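Local coordinates for protein putative adhesin (Bacteroides thetaiotaomicron, PDB 4QDG) that binds magnesium ions and, as a putative lipoprotein of the FimB/Mfa2 fimbrillin family, probably helps attach a pilus to the outer membrane, at residues V35-T39 against G82-K88; G125-L131 against V144-T150; S90-K94 against L106-D111; S224-V228 against Q270-D274. All blocks are in the same frame, centred on the assembly; numbering follows the deposited sequence.

Overall arrangement
Contacts 2 and 4 are the inner ones, their centres about 9 and 8 Å from the centre of the chain, whereas contacts 1 and 3 sit about 14 Å out; each is only partly buried. Contact 1 and contact 2 reach the same sheet and touch through a probable hydrogen bond from Y127 N to G82 O. F91 of contact 3 meets both L84 of contact 1 and L126 of contact 2, while M147 of contact 2 reaches R225 and D274 of contact 4. Contacts 1 and 4 each hold part of a separate magnesium site, with two cysteine sulfurs in the first and carbonyl oxygens in the second. Contacts 2 and 3 are built mainly of antiparallel strand pairing.

Contact 1 of 4, residues V35-T39 against G82-K88; sequences VDCLT and GGLACNK. With MG (magnesium ion), chain C.
C37 lays its CB against the CB of A85, 3.7 Å away, and its sulfur beside the backbone of the loop 82-88. C37 belongs to a metal site, modelled as magnesium, where the residues just before strand 38-44 meet the loop leaving strand 75-82. The ion is held by C37 SG at 2.6 Å, by C86 SG, and by both oxygens of D36, OD1 being the nearer at 2.2 Å; H124 NE2 completes the set. With chi1 at 59°, C37 SG sits between its backbone N and carbonyl carbon, facing the loop. There it also accepts a nearly straight bond from C86 N (3.2 Å, 167°), so one sulfur serves both the ion and the turn of the loop. K88 NZ reaches D36 OD2 in a salt bridge whose hydrogen bond is weak (3.4 Å), which may balance some of the negative charge gathered round the metal. On the strand side, L38 and G82 form an antiparallel non-hydrogen-bonded pair, and V35 CG1 packs on G82 CA. G83 N gives a hydrogen bond to C37 O at 3.3 Å. Farther along, one water links T39 OG1, at 2.8 Å, to L84 N, from which it accepts at 3.2 Å.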
loop_
_atom_site.group_PDB
_atom_site.type_symbol
_atom_site.label_atom_id
_atom_site.label_comp_id
_atom_site.label_asym_id
_atom_site.label_seq_id
_atom_site.Cartn_x
_atom_site.Cartn_y
_atom_site.Cartn_z
ATOM N N VAL A 35 -12.686 1.419 -0.297
ATOM C CA VAL A 35 -12.736 1.000 1.121
ATOM C C VAL A 35 -14.070 0.351 1.445
ATOM O O VAL A 35 -15.077 1.040 1.564
ATOM C CB VAL A 35 -12.394 2.158 2.097
ATOM C CG1 VAL A 35 -12.356 1.662 3.543
ATOM C CG2 VAL A 35 -11.071 2.819 1.721
ATOM N N ASP A 36 -14.053 -0.984 1.611
ATOM C CA ASP A 36 -15.201 -1.873 1.844
ATOM C C ASP A 36 -15.480 -2.158 3.347
ATOM O O ASP A 36 -16.508 -2.747 3.678
ATOM C CB ASP A 36 -14.941 -3.220 1.114
ATOM C CG ASP A 36 -13.789 -4.075 1.662
ATOM O OD1 ASP A 36 -12.842 -3.502 2.248
ATOM O OD2 ASP A 36 -13.836 -5.313 1.496
ATOM N N CYS A 37 -14.539 -1.816 4.234
ATOM C CA CYS A 37 -14.697 -2.022 5.669
ATOM C C CYS A 37 -13.946 -0.931 6.403
ATOM O O CYS A 37 -12.837 -0.565 6.032
ATOM C CB CYS A 37 -14.268 -3.420 6.113
ATOM S SG CYS A 37 -12.536 -3.827 5.748
ATOM N N LEU A 38 -14.593 -0.361 7.408
ATOM C CA LEU A 38 -14.038 0.758 8.124
ATOM C C LEU A 38 -14.011 0.507 9.627
ATOM O O LEU A 38 -14.983 0.025 10.193
ATOM C CB LEU A 38 -14.904 1.981 7.768
ATOM C CG LEU A 38 -14.622 3.325 8.426
ATOM C CD1 LEU A 38 -13.229 3.868 8.039
ATOM C CD2 LEU A 38 -15.698 4.284 8.047
ATOM N N THR A 39 -12.877 0.828 10.252
ATOM C CA THR A 39 -12.682 0.735 11.684
ATOM C C THR A 39 -12.408 2.144 12.142
ATOM O O THR A 39 -11.406 2.732 11.741
ATOM C CB THR A 39 -11.545 -0.255 12.048
ATOM O OG1 THR A 39 -11.850 -1.556 11.558
ATOM C CG2 THR A 39 -11.298 -0.336 13.560
ATOM N N GLY A 82 -8.993 1.339 7.081
ATOM C CA GLY A 82 -9.709 0.673 6.009
ATOM C C GLY A 82 -9.028 -0.653 5.742
ATOM O O GLY A 82 -7.800 -0.724 5.735
ATOM N N GLY A 83 -9.808 -1.719 5.577
ATOM C CA GLY A 83 -9.253 -3.035 5.279
ATOM C C GLY A 83 -8.813 -3.880 6.453
ATOM O O GLY A 83 -8.083 -4.851 6.261
ATOM N N LEU A 84 -9.240 -3.519 7.668
ATOM C CA LEU A 84 -8.935 -4.243 8.904
ATOM C C LEU A 84 -10.109 -5.081 9.394
ATOM O O LEU A 84 -9.883 -6.090 10.044
ATOM C CB LEU A 84 -8.571 -3.255 10.029
ATOM C CG LEU A 84 -7.127 -3.002 10.393
ATOM C CD1 LEU A 84 -7.043 -2.426 11.764
ATOM C CD2 LEU A 84 -6.329 -4.258 10.419
ATOM N N ALA A 85 -11.354 -4.623 9.135
ATOM C CA ALA A 85 -12.608 -5.184 9.657
ATOM C C ALA A 85 -13.163 -6.405 8.928
ATOM O O ALA A 85 -13.590 -7.334 9.611
ATOM C CB ALA A 85 -13.683 -4.106 9.693
ATOM N N CYS A 86 -13.238 -6.399 7.583
ATOM C CA CYS A 86 -13.847 -7.536 6.871
ATOM C C CYS A 86 -12.967 -8.804 6.919
ATOM O O CYS A 86 -11.811 -8.747 7.342
ATOM C CB CYS A 86 -14.243 -7.171 5.439
ATOM S SG CYS A 86 -12.870 -7.096 4.264
ATOM N N ASN A 87 -13.560 -9.954 6.536
ATOM C CA ASN A 87 -12.915 -11.273 6.525
ATOM C C ASN A 87 -11.781 -11.375 5.475
ATOM O O ASN A 87 -10.915 -12.245 5.611
ATOM C CB ASN A 87 -13.963 -12.387 6.300
ATOM C CG ASN A 87 -14.856 -12.211 5.085
ATOM O OD1 ASN A 87 -15.641 -11.261 4.979
ATOM N ND2 ASN A 87 -14.801 -13.159 4.165
ATOM N N LYS A 88 -11.777 -10.488 4.451
ATOM C CA LYS A 88 -10.755 -10.450 3.388
ATOM C C LYS A 88 -9.390 -9.902 3.888
ATOM O O LYS A 88 -8.365 -10.164 3.255
ATOM C CB LYS A 88 -11.221 -9.589 2.197
ATOM C CG LYS A 88 -12.556 -9.932 1.573
ATOM C CD LYS A 88 -12.950 -8.813 0.611
ATOM C CE LYS A 88 -14.394 -8.902 0.179
ATOM N NZ LYS A 88 -14.789 -7.745 -0.668
HETATM MG MG MG C . -12.306 -5.201 3.564
HETATM O O HOH W 1 -11.317 -1.389 8.792
#

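Contact 2 of 4, residues G125-L131 against V144-T150; sequences GLYWGEL and VEMMKNT
W128 and M147 face each other as an antiparallel hydrogen-bonded pair, W128 N giving to M147 O at 2.9 Å and M147 N to W128 O at 2.7 Å. They join the two strands of the beta hairpin 127-137 and 140-159. Beside them N149 N adds a bond to L126 O at 2.7 Å, and T150 OG1 takes a weak one from L126 N. On the face that bears Y127 and K148, the two side chains run alongside each other in the same direction. CB and CG of the lysine pass Y127 CE2, and CD and CE continue past the phenol oxygen; K148 keeps this course because its chain is extended throughout. The methyl of selenomethionine M146 folds back through a bent chi3 of 82° and meets Y127 CB at 3.8 Å. On the other face M147 CG lies at the edge of the W128 indole. N149 ND2 lies 3.4 Å from L126 CD2. Past G129 the strands part and waters bridge them: one accepts from E145 N and gives to E130 O, another accepts from E130 N. V144 CG1 still packs there, 3.6 Å from G129 C. In the next shell Y21 meets the Y127 ring edge-to-face, S277 hydrogen-bonds K148 NZ, N185 hydrogen-bonds N149 OD1, and Y103 and H77 hydrogen-bond E130 OE1. Water therefore stands in for direct strand-to-strand bonds at E130 and E145, while V144 keeps apolar contact between the strands, so the pairing loses peptide bonds there without losing its packing.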
loop_
_atom_site.group_PDB
_atom_site.type_symbol
_atom_site.label_atom_id
_atom_site.label_comp_id
_atom_site.label_asym_id
_atom_site.label_seq_id
_atom_site.Cartn_x
_atom_site.Cartn_y
_atom_site.Cartn_z
ATOM N N GLY A 125 -6.250 -4.246 0.460
ATOM C CA GLY A 125 -5.923 -2.842 0.700
ATOM C C GLY A 125 -5.985 -2.435 2.159
ATOM O O GLY A 125 -6.907 -2.830 2.878
ATOM N N LEU A 126 -4.953 -1.717 2.622
ATOM C CA LEU A 126 -4.898 -1.198 3.985
ATOM C C LEU A 126 -4.881 0.311 3.889
ATOM O O LEU A 126 -4.069 0.874 3.157
ATOM C CB LEU A 126 -3.696 -1.748 4.792
ATOM C CG LEU A 126 -3.604 -1.262 6.247
ATOM C CD1 LEU A 126 -4.740 -1.854 7.095
ATOM C CD2 LEU A 126 -2.244 -1.583 6.845
ATOM N N TYR A 127 -5.838 0.960 4.561
ATOM C CA TYR A 127 -6.003 2.414 4.536
ATOM C C TYR A 127 -5.936 2.979 5.939
ATOM O O TYR A 127 -6.258 2.292 6.904
ATOM C CB TYR A 127 -7.317 2.813 3.835
ATOM C CG TYR A 127 -7.402 2.329 2.401
ATOM C CD1 TYR A 127 -7.794 1.026 2.105
ATOM C CD2 TYR A 127 -7.103 3.177 1.339
ATOM C CE1 TYR A 127 -7.847 0.564 0.790
ATOM C CE2 TYR A 127 -7.219 2.744 0.012
ATOM C CZ TYR A 127 -7.567 1.429 -0.257
ATOM O OH TYR A 127 -7.660 0.972 -1.554
ATOM N N TRP A 128 -5.429 4.209 6.058
ATOM C CA TRP A 128 -5.258 4.871 7.345
ATOM C C TRP A 128 -5.407 6.371 7.215
ATOM O O TRP A 128 -4.955 6.959 6.246
ATOM C CB TRP A 128 -3.871 4.537 7.947
ATOM C CG TRP A 128 -3.581 5.230 9.240
ATOM C CD1 TRP A 128 -3.918 4.805 10.492
ATOM C CD2 TRP A 128 -2.961 6.511 9.404
ATOM N NE1 TRP A 128 -3.520 5.727 11.428
ATOM C CE2 TRP A 128 -2.923 6.781 10.788
ATOM C CE3 TRP A 128 -2.398 7.442 8.516
ATOM C CZ2 TRP A 128 -2.339 7.938 11.302
ATOM C CZ3 TRP A 128 -1.826 8.594 9.031
ATOM C CH2 TRP A 128 -1.797 8.833 10.406
ATOM N N GLY A 129 -5.968 6.968 8.257
ATOM C CA GLY A 129 -6.108 8.404 8.428
ATOM C C GLY A 129 -6.463 8.721 9.867
ATOM O O GLY A 129 -6.944 7.855 10.600
ATOM N N GLU A 130 -6.263 9.976 10.271
ATOM C CA GLU A 130 -6.625 10.435 11.627
ATOM C C GLU A 130 -7.076 11.910 11.605
ATOM O O GLU A 130 -6.764 12.645 10.663
ATOM C CB GLU A 130 -5.477 10.222 12.627
ATOM C CG GLU A 130 -4.192 10.950 12.266
ATOM C CD GLU A 130 -3.067 10.858 13.277
ATOM O OE1 GLU A 130 -3.157 10.008 14.190
ATOM O OE2 GLU A 130 -2.101 11.647 13.163
ATOM N N LEU A 131 -7.800 12.332 12.656
ATOM C CA LEU A 131 -8.324 13.672 12.778
ATOM C C LEU A 131 -8.608 14.035 14.241
ATOM O O LEU A 131 -9.124 13.208 14.986
ATOM C CB LEU A 131 -9.633 13.765 11.941
ATOM C CG LEU A 131 -10.325 15.135 11.873
ATOM C CD1 LEU A 131 -9.646 16.038 10.873
ATOM C CD2 LEU A 131 -11.809 14.980 11.543
ATOM N N VAL A 144 -11.964 12.744 7.610
ATOM C CA VAL A 144 -10.800 11.905 7.847
ATOM C C VAL A 144 -10.234 11.578 6.482
ATOM O O VAL A 144 -10.866 10.861 5.694
ATOM C CB VAL A 144 -11.078 10.634 8.680
ATOM C CG1 VAL A 144 -9.761 9.911 8.970
ATOM C CG2 VAL A 144 -11.832 10.969 9.981
ATOM N N GLU A 145 -9.088 12.188 6.184
ATOM C CA GLU A 145 -8.382 12.036 4.931
ATOM C C GLU A 145 -7.472 10.832 5.056
ATOM O O GLU A 145 -6.609 10.781 5.934
ATOM C CB GLU A 145 -7.609 13.318 4.589
ATOM C CG GLU A 145 -8.475 14.564 4.646
ATOM C CD GLU A 145 -7.829 15.814 4.085
ATOM O OE1 GLU A 145 -7.011 15.696 3.142
ATOM O OE2 GLU A 145 -8.207 16.919 4.540
HETATM N N MSE A 146 -7.720 9.823 4.221
HETATM C CA MSE A 146 -6.996 8.575 4.337
HETATM C C MSE A 146 -5.987 8.304 3.226
HETATM O O MSE A 146 -6.086 8.853 2.123
HETATM C CB MSE A 146 -7.990 7.444 4.439
HETATM C CG MSE A 146 -8.839 7.604 5.695
HETATM SE SE MSE A 146 -10.165 6.291 5.760
HETATM C CE MSE A 146 -9.082 4.820 6.489
HETATM N N MSE A 147 -4.988 7.460 3.561
HETATM C CA MSE A 147 -3.968 7.041 2.614
HETATM C C MSE A 147 -3.959 5.531 2.496
HETATM O O MSE A 147 -4.453 4.866 3.382
HETATM C CB MSE A 147 -2.580 7.578 2.966
HETATM C CG MSE A 147 -1.991 7.030 4.260
HETATM SE SE MSE A 147 -0.069 7.321 4.263
HETATM C CE MSE A 147 0.360 5.761 3.446
ATOM N N LYS A 148 -3.422 5.010 1.383
ATOM C CA LYS A 148 -3.324 3.580 1.103
ATOM C C LYS A 148 -1.904 3.108 1.483
ATOM O O LYS A 148 -0.923 3.727 1.075
ATOM C CB LYS A 148 -3.640 3.347 -0.389
ATOM C CG LYS A 148 -3.681 1.890 -0.811
ATOM C CD LYS A 148 -4.151 1.764 -2.232
ATOM C CE LYS A 148 -4.148 0.337 -2.721
ATOM N NZ LYS A 148 -4.373 0.299 -4.197
ATOM N N ASN A 149 -1.800 2.044 2.279
ATOM C CA ASN A 149 -0.510 1.508 2.753
ATOM C C ASN A 149 0.021 0.360 1.903
ATOM O O ASN A 149 1.192 0.017 2.046
ATOM C CB ASN A 149 -0.628 0.988 4.206
ATOM C CG ASN A 149 -0.799 2.068 5.242
ATOM O OD1 ASN A 149 -0.359 3.195 5.076
ATOM N ND2 ASN A 149 -1.359 1.715 6.380
ATOM N N THR A 150 -0.838 -0.274 1.073
ATOM C CA THR A 150 -0.403 -1.428 0.291
ATOM C C THR A 150 -0.027 -1.000 -1.139
ATOM O O THR A 150 -0.464 0.062 -1.624
ATOM C CB THR A 150 -1.484 -2.532 0.321
ATOM O OG1 THR A 150 -2.745 -1.955 -0.025
ATOM C CG2 THR A 150 -1.579 -3.243 1.681
HETATM O O HOH W 2 -3.587 9.765 6.038
HETATM O O HOH W 3 -7.699 13.700 8.312
HETATM O O HOH W 4 -4.932 11.514 7.959
#

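Contact 3 of 4, residues S90-K94 against L106-D111; sequences SFLMK and LQVELD
F91 lies with one ring face on the CD1 methyl of L110, a CH-pi contact 3.7 Å from the ring centroid and 16° off its normal. This is the tight end of an antiparallel pairing between strands 91-94 and 107-110. L110 CD1 also rests on S90 O, and F91 CB packs on V108 CG1 at 3.8 Å. Backbone bonds join S90 O to D111 N, and L92 and E109 in both directions. M93 CG fits against L106 CD1 at 3.6 Å, on the same face as V108. The opposite face is more open to solvent: L92 is exposed, and K94, Q107 and E109 are only partly so. K94, with CG anti to its N (chi1 -166°), spans past Q107 to form a salt bridge from NZ to E109 OE1, met nearly end-on at 3.0 Å. Of the two K94/Q107 bonds, Q107 N to K94 O is the long one, 3.3 Å at 139°, while K94 N to Q107 O is 2.7 Å. D111 OD1 accepts from E113 N of helix 113-116, OD2 salt-bridging R120. Strand 107-110 lies between 91-94 and 180-181, whose L180 touches K94, Q107 and E109; M93, L106 and V108 pack on Y81 of strand 75-82.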
loop_
_atom_site.group_PDB
_atom_site.type_symbol
_atom_site.label_atom_id
_atom_site.label_comp_id
_atom_site.label_asym_id
_atom_site.label_seq_id
_atom_site.Cartn_x
_atom_site.Cartn_y
_atom_site.Cartn_z
ATOM N N SER A 90 -5.841 -8.531 5.365
ATOM C CA SER A 90 -4.491 -9.083 5.374
ATOM C C SER A 90 -3.711 -8.632 6.645
ATOM O O SER A 90 -2.666 -9.202 6.963
ATOM C CB SER A 90 -3.753 -8.657 4.112
ATOM O OG SER A 90 -4.444 -9.117 2.963
ATOM N N PHE A 91 -4.226 -7.615 7.369
ATOM C CA PHE A 91 -3.544 -7.066 8.537
ATOM C C PHE A 91 -4.352 -7.245 9.833
ATOM O O PHE A 91 -5.548 -7.537 9.794
ATOM C CB PHE A 91 -3.215 -5.578 8.302
ATOM C CG PHE A 91 -2.221 -5.303 7.189
ATOM C CD1 PHE A 91 -2.613 -5.355 5.851
ATOM C CD2 PHE A 91 -0.907 -4.962 7.478
ATOM C CE1 PHE A 91 -1.702 -5.123 4.829
ATOM C CE2 PHE A 91 0.005 -4.705 6.452
ATOM C CZ PHE A 91 -0.401 -4.780 5.134
ATOM N N LEU A 92 -3.676 -7.107 10.981
ATOM C CA LEU A 92 -4.320 -7.252 12.290
ATOM C C LEU A 92 -3.913 -6.147 13.234
ATOM O O LEU A 92 -2.757 -5.721 13.233
ATOM C CB LEU A 92 -3.944 -8.600 12.960
ATOM C CG LEU A 92 -4.277 -9.909 12.245
ATOM C CD1 LEU A 92 -3.483 -11.058 12.824
ATOM C CD2 LEU A 92 -5.753 -10.221 12.346
HETATM N N MSE A 93 -4.851 -5.716 14.079
HETATM C CA MSE A 93 -4.565 -4.791 15.158
HETATM C C MSE A 93 -3.804 -5.558 16.203
HETATM O O MSE A 93 -4.141 -6.705 16.497
HETATM C CB MSE A 93 -5.842 -4.200 15.735
HETATM C CG MSE A 93 -6.023 -2.775 15.364
HETATM SE SE MSE A 93 -7.847 -2.290 15.744
HETATM C CE MSE A 93 -7.831 -0.654 14.854
ATOM N N LYS A 94 -2.760 -4.955 16.724
ATOM C CA LYS A 94 -1.862 -5.583 17.689
ATOM C C LYS A 94 -1.702 -4.691 18.926
ATOM O O LYS A 94 -1.315 -3.522 18.827
ATOM C CB LYS A 94 -0.508 -5.834 16.990
ATOM C CG LYS A 94 0.449 -6.767 17.702
ATOM C CD LYS A 94 1.805 -6.745 17.005
ATOM C CE LYS A 94 2.867 -7.509 17.763
ATOM N NZ LYS A 94 4.210 -7.314 17.163
ATOM N N LEU A 106 -1.456 1.653 19.935
ATOM C CA LEU A 106 -1.866 0.848 18.815
ATOM C C LEU A 106 -0.735 0.603 17.801
ATOM O O LEU A 106 0.099 1.470 17.502
ATOM C CB LEU A 106 -3.088 1.461 18.126
ATOM C CG LEU A 106 -3.878 0.577 17.164
ATOM C CD1 LEU A 106 -4.147 -0.840 17.747
ATOM C CD2 LEU A 106 -5.156 1.253 16.794
ATOM N N GLN A 107 -0.706 -0.650 17.344
ATOM C CA GLN A 107 0.112 -1.216 16.305
ATOM C C GLN A 107 -0.776 -2.046 15.395
ATOM O O GLN A 107 -1.761 -2.620 15.875
ATOM C CB GLN A 107 1.229 -2.084 16.887
ATOM C CG GLN A 107 2.292 -1.290 17.611
ATOM C CD GLN A 107 3.445 -2.131 18.072
ATOM O OE1 GLN A 107 3.509 -3.347 17.872
ATOM N NE2 GLN A 107 4.388 -1.489 18.715
ATOM N N VAL A 108 -0.428 -2.100 14.088
ATOM C CA VAL A 108 -1.048 -2.914 13.041
ATOM C C VAL A 108 0.083 -3.725 12.391
ATOM O O VAL A 108 1.111 -3.169 11.987
ATOM C CB VAL A 108 -1.881 -2.086 12.018
ATOM C CG1 VAL A 108 -2.288 -2.899 10.792
ATOM C CG2 VAL A 108 -3.106 -1.506 12.690
ATOM N N GLU A 109 -0.103 -5.040 12.311
ATOM C CA GLU A 109 0.879 -5.927 11.713
ATOM C C GLU A 109 0.254 -6.769 10.628
ATOM O O GLU A 109 -0.910 -7.126 10.734
ATOM C CB GLU A 109 1.481 -6.846 12.791
ATOM C CG GLU A 109 2.844 -7.406 12.395
ATOM C CD GLU A 109 3.398 -8.533 13.244
ATOM O OE1 GLU A 109 3.309 -8.446 14.490
ATOM O OE2 GLU A 109 3.961 -9.486 12.655
ATOM N N LEU A 110 1.040 -7.118 9.590
ATOM C CA LEU A 110 0.566 -8.047 8.564
ATOM C C LEU A 110 0.449 -9.442 9.168
ATOM O O LEU A 110 1.322 -9.865 9.928
ATOM C CB LEU A 110 1.524 -8.080 7.356
ATOM C CG LEU A 110 1.129 -8.989 6.172
ATOM C CD1 LEU A 110 0.116 -8.316 5.259
ATOM C CD2 LEU A 110 2.333 -9.403 5.367
ATOM N N ASP A 111 -0.621 -10.155 8.818
ATOM C CA ASP A 111 -0.798 -11.559 9.158
ATOM C C ASP A 111 0.255 -12.320 8.336
ATOM O O ASP A 111 0.211 -12.269 7.106
ATOM C CB ASP A 111 -2.246 -11.991 8.816
ATOM C CG ASP A 111 -2.647 -13.423 9.156
ATOM O OD1 ASP A 111 -1.734 -14.272 9.386
ATOM O OD2 ASP A 111 -3.864 -13.709 9.165
#

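Contact 4 of 4, residues S224-V228 against Q270-D274; sequences SRLMV and QEFLD. With MG (magnesium ion), chain D.
Helix 269-275 supplies part of the second magnesium site, and its face toward the loop 224-228 is held by polar bonds. L273 O binds the ion at 2.2 Å, with N151 OD1, E276 O and a water as the other ligands. A second water accepts from L226 N and gives to L273 O, tying the loop to this metal-bound carbonyl. R225 approaches D274 side-on with two nitrogens, NE to OD1 and NH2 to OD2, both 2.9 Å. Both oxygens lie near the guanidinium plane and are met on their syn sides, although the two flat groups are turned 40° apart. M227 CE lies 3.6 Å above one guanidinium face. Q270, bent at chi2 (51°), brings its amide across the loop backbone: NE2 gives to L226 O at 2.9 Å, in the carbonyl plane, while OE1 accepts from V228 N at 3.2 Å. NE2 also reaches D274 OD1, from the face of the carboxylate away from R225 NE. L273 CD1 meets V228 CG2 at 3.8 Å. With OD1 gripped from two faces and the arginine paired at both oxygens, D274 is probably kept ionised, and its negative charge probably offsets the positive charge of the buried R225.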
loop_
_atom_site.group_PDB
_atom_site.type_symbol
_atom_site.label_atom_id
_atom_site.label_comp_id
_atom_site.label_asym_id
_atom_site.label_seq_id
_atom_site.Cartn_x
_atom_site.Cartn_y
_atom_site.Cartn_z
ATOM N N SER A 224 3.528 -4.271 1.663
ATOM C CA SER A 224 3.070 -3.274 2.615
ATOM C C SER A 224 3.707 -1.901 2.199
ATOM O O SER A 224 4.149 -1.745 1.053
ATOM C CB SER A 224 3.429 -3.713 4.036
ATOM O OG SER A 224 3.005 -2.804 5.029
ATOM N N ARG A 225 3.736 -0.921 3.108
ATOM C CA ARG A 225 4.166 0.449 2.811
ATOM C C ARG A 225 5.639 0.587 2.358
ATOM O O ARG A 225 6.573 0.035 2.960
ATOM C CB ARG A 225 3.889 1.368 4.008
ATOM C CG ARG A 225 3.862 2.830 3.655
ATOM C CD ARG A 225 3.639 3.713 4.848
ATOM N NE ARG A 225 3.657 5.134 4.478
ATOM C CZ ARG A 225 3.620 6.132 5.355
ATOM N NH1 ARG A 225 3.597 5.880 6.659
ATOM N NH2 ARG A 225 3.637 7.390 4.937
ATOM N N LEU A 226 5.812 1.354 1.279
ATOM C CA LEU A 226 7.109 1.726 0.715
ATOM C C LEU A 226 7.522 3.071 1.323
ATOM O O LEU A 226 6.810 4.067 1.160
ATOM C CB LEU A 226 7.028 1.818 -0.803
ATOM C CG LEU A 226 6.744 0.509 -1.551
ATOM C CD1 LEU A 226 6.517 0.792 -3.064
ATOM C CD2 LEU A 226 7.877 -0.521 -1.288
HETATM N N MSE A 227 8.603 3.080 2.119
HETATM C CA MSE A 227 9.095 4.280 2.786
HETATM C C MSE A 227 10.583 4.487 2.619
HETATM O O MSE A 227 11.349 3.538 2.711
HETATM C CB MSE A 227 8.819 4.231 4.310
HETATM C CG MSE A 227 7.352 4.231 4.670
HETATM SE SE MSE A 227 7.031 4.719 6.526
HETATM C CE MSE A 227 7.229 6.753 6.409
ATOM N N VAL A 228 11.000 5.749 2.482
ATOM C CA VAL A 228 12.416 6.125 2.544
ATOM C C VAL A 228 12.752 6.218 4.047
ATOM O O VAL A 228 12.121 6.996 4.763
ATOM C CB VAL A 228 12.716 7.469 1.816
ATOM C CG1 VAL A 228 14.156 7.909 2.071
ATOM C CG2 VAL A 228 12.441 7.375 0.323
ATOM N N GLN A 270 8.169 10.673 -0.162
ATOM C CA GLN A 270 7.232 9.830 0.601
ATOM C C GLN A 270 5.804 9.935 0.046
ATOM O O GLN A 270 5.123 8.917 -0.076
ATOM C CB GLN A 270 7.256 10.149 2.116
ATOM C CG GLN A 270 6.571 9.039 2.934
ATOM C CD GLN A 270 7.102 7.649 2.595
ATOM O OE1 GLN A 270 8.294 7.365 2.728
ATOM N NE2 GLN A 270 6.243 6.781 2.080
ATOM N N GLU A 271 5.377 11.151 -0.325
ATOM C CA GLU A 271 4.051 11.417 -0.928
ATOM C C GLU A 271 3.867 10.621 -2.210
ATOM O O GLU A 271 2.793 10.065 -2.434
ATOM C CB GLU A 271 3.860 12.914 -1.203
ATOM C CG GLU A 271 2.538 13.241 -1.889
ATOM C CD GLU A 271 2.180 14.712 -1.999
ATOM O OE1 GLU A 271 3.018 15.563 -1.634
ATOM O OE2 GLU A 271 1.057 15.016 -2.456
ATOM N N PHE A 272 4.898 10.600 -3.060
ATOM C CA PHE A 272 4.949 9.838 -4.313
ATOM C C PHE A 272 4.828 8.335 -3.995
ATOM O O PHE A 272 4.017 7.630 -4.623
ATOM C CB PHE A 272 6.277 10.156 -5.061
ATOM C CG PHE A 272 6.551 9.312 -6.277
ATOM C CD1 PHE A 272 5.858 9.527 -7.464
ATOM C CD2 PHE A 272 7.483 8.274 -6.229
ATOM C CE1 PHE A 272 6.096 8.727 -8.591
ATOM C CE2 PHE A 272 7.722 7.481 -7.351
ATOM C CZ PHE A 272 7.035 7.724 -8.527
ATOM N N LEU A 273 5.603 7.855 -3.001
ATOM C CA LEU A 273 5.554 6.435 -2.617
ATOM C C LEU A 273 4.211 6.048 -1.999
ATOM O O LEU A 273 3.821 4.878 -2.105
ATOM C CB LEU A 273 6.680 6.060 -1.667
ATOM C CG LEU A 273 8.104 6.215 -2.204
ATOM C CD1 LEU A 273 9.104 6.155 -1.054
ATOM C CD2 LEU A 273 8.413 5.148 -3.289
ATOM N N ASP A 274 3.496 7.030 -1.365
ATOM C CA ASP A 274 2.173 6.762 -0.794
ATOM C C ASP A 274 1.065 6.963 -1.811
ATOM O O ASP A 274 0.175 6.126 -1.859
ATOM C CB ASP A 274 1.878 7.611 0.447
ATOM C CG ASP A 274 2.838 7.454 1.593
ATOM O OD1 ASP A 274 3.254 6.316 1.857
ATOM O OD2 ASP A 274 3.125 8.478 2.278
HETATM MG MG MG D . 2.148 3.462 -2.500
HETATM O O HOH W 5 3.527 2.887 -0.033
HETATM O O HOH W 6 9.866 8.823 4.445
HETATM O O HOH W 7 0.347 2.937 -1.434
#